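Local atomic coordinates of secreted protein ASP-2 (Necator americanus, PDB entry 1U53), a protein that is of unknown molecular function but is a secreted pathogenesis-related-1 protein of the CAP family from a human hookworm, studied as a vaccine antigen. Residues Q119-T124 and K172-K177. Sequence-based numbering, arbitrary orientation.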
# COMPACT_ATOMS: atom_id res chain seq x y z
N GLN A 119 6.10 -10.54 15.45
CA GLN A 119 7.16 -11.19 14.65
C GLN A 119 6.63 -12.33 13.79
O GLN A 119 7.31 -12.78 12.86
CB GLN A 119 8.25 -11.74 15.56
CG GLN A 119 8.95 -10.70 16.38
CD GLN A 119 9.48 -9.58 15.55
OE1 GLN A 119 10.48 -9.74 14.83
NE2 GLN A 119 8.80 -8.42 15.61
N ASN A 120 5.41 -12.81 14.06
CA ASN A 120 4.81 -13.82 13.21
C ASN A 120 3.97 -13.16 12.12
O ASN A 120 2.91 -12.58 12.41
CB ASN A 120 3.86 -14.75 14.00
CG ASN A 120 3.33 -15.91 13.15
OD1 ASN A 120 3.47 -15.92 11.92
ND2 ASN A 120 2.77 -16.93 13.83
N LEU A 121 4.43 -13.30 10.89
CA LEU A 121 3.83 -12.53 9.79
C LEU A 121 2.76 -13.29 9.04
O LEU A 121 2.28 -12.83 7.99
CB LEU A 121 4.92 -12.03 8.83
CG LEU A 121 5.99 -11.19 9.51
CD1 LEU A 121 6.94 -10.73 8.41
CD2 LEU A 121 5.35 -9.98 10.23
N LYS A 122 2.38 -14.45 9.57
CA LYS A 122 1.24 -15.20 9.02
C LYS A 122 -0.06 -14.43 9.16
O LYS A 122 -0.47 -14.05 10.27
CB LYS A 122 1.10 -16.54 9.75
CG LYS A 122 0.12 -17.52 9.10
CD LYS A 122 0.06 -18.79 9.94
CE LYS A 122 -0.82 -19.83 9.28
NZ LYS A 122 -2.24 -19.50 9.54
N LEU A 123 -0.75 -14.22 8.06
CA LEU A 123 -1.98 -13.46 8.17
C LEU A 123 -3.14 -14.31 8.71
O LEU A 123 -3.92 -14.84 7.92
CB LEU A 123 -2.35 -12.85 6.82
CG LEU A 123 -3.52 -11.87 6.97
CD1 LEU A 123 -3.14 -10.69 7.86
CD2 LEU A 123 -4.00 -11.38 5.60
N THR A 124 -3.23 -14.42 10.04
CA THR A 124 -4.32 -15.13 10.74
C THR A 124 -5.55 -14.28 10.98
O THR A 124 -5.47 -13.06 10.96
CB THR A 124 -3.88 -15.49 12.15
OG1 THR A 124 -3.55 -14.27 12.84
CG2 THR A 124 -2.66 -16.39 12.12
N LYS A 172 -1.32 -16.77 4.66
CA LYS A 172 0.01 -16.63 4.05
C LYS A 172 0.78 -15.54 4.76
O LYS A 172 0.19 -14.70 5.39
CB LYS A 172 -0.05 -16.21 2.57
CG LYS A 172 -0.92 -17.05 1.68
CD LYS A 172 -0.35 -18.44 1.52
CE LYS A 172 -1.25 -19.28 0.62
NZ LYS A 172 -1.07 -18.91 -0.83
N ASP A 173 2.10 -15.56 4.59
CA ASP A 173 2.98 -14.58 5.23
C ASP A 173 2.98 -13.28 4.46
O ASP A 173 3.07 -13.26 3.23
CB ASP A 173 4.41 -15.09 5.26
CG ASP A 173 4.64 -16.16 6.32
OD1 ASP A 173 3.73 -16.44 7.13
OD2 ASP A 173 5.76 -16.66 6.37
N ILE A 174 2.99 -12.17 5.20
CA ILE A 174 3.03 -10.84 4.57
C ILE A 174 4.30 -10.67 3.74
O ILE A 174 4.29 -10.18 2.61
CB ILE A 174 2.98 -9.73 5.65
CG1 ILE A 174 1.70 -9.84 6.53
CG2 ILE A 174 3.11 -8.33 4.98
CD1 ILE A 174 1.94 -9.24 7.96
N TYR A 175 5.43 -11.04 4.34
CA TYR A 175 6.67 -11.14 3.59
C TYR A 175 7.56 -12.18 4.25
O TYR A 175 7.31 -12.57 5.39
CB TYR A 175 7.39 -9.76 3.51
CG TYR A 175 7.66 -9.05 4.83
CD1 TYR A 175 8.83 -9.30 5.56
CD2 TYR A 175 6.74 -8.11 5.37
CE1 TYR A 175 9.10 -8.64 6.78
CE2 TYR A 175 7.01 -7.44 6.58
CZ TYR A 175 8.17 -7.72 7.28
OH TYR A 175 8.41 -7.07 8.45
N GLU A 176 8.57 -12.63 3.51
CA GLU A 176 9.61 -13.54 4.00
C GLU A 176 10.61 -12.80 4.87
O GLU A 176 11.17 -11.82 4.43
CB GLU A 176 10.35 -14.15 2.80
CG GLU A 176 11.50 -15.05 3.20
CD GLU A 176 12.13 -15.84 2.06
OE1 GLU A 176 11.55 -15.93 0.94
OE2 GLU A 176 13.23 -16.39 2.28
N LYS A 177 10.89 -13.32 6.07
CA LYS A 177 11.86 -12.67 6.97
C LYS A 177 13.30 -13.05 6.64
O LYS A 177 13.58 -14.20 6.30
CB LYS A 177 11.59 -13.07 8.43
CG LYS A 177 10.21 -12.56 8.93
CD LYS A 177 9.99 -12.81 10.43
CE LYS A 177 9.68 -14.24 10.78
NZ LYS A 177 9.66 -14.27 12.34
O HOH W 1 4.72 -16.97 9.51
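Lys172 opens the pairing of two loops through its carbonyl O, which accepts a hydrogen bond from the backbone N of Leu123 at 2.9 Å. One residue on, Asp173 faces Lys122 in a single beta bridge. A water donates to both Asp173 OD1 and Asn120 OD1, and the same Asn120 oxygen accepts a hydrogen bond from the backbone N of Lys122, closing an Asx turn. Ile174 N then donates to Leu121 O (3.0 Å), an oxygen that also meets Asp173 CA in a CA-H...O contact; the Ile174 and Leu121 side chains cross at about a right angle, CD1 of the isoleucine 4.2 Å from CD2 of the leucine. In Leu121, chi1 (-57°) sets CG beside the backbone N and chi2 (-178°) carries CD1 over the centre of the Tyr175 ring, a CH-pi contact of 3.5 Å from CD1 to the ring centroid. The Tyr175 hydroxyl is hydrogen-bonded to Pro45 O. Lys177 lays CG against that same methyl, 3.8 Å from Leu121 CD1, then bends at chi3 (-76°), and its NZ hydrogen-bonds Gln119 O at 2.8 Å from above the carbonyl plane. A lone beta bridge thus ties two irregular loops of this CAP-family protein, one between helices 111-115 and 125-128, the other running from strand 157-164 toward strand 187-188.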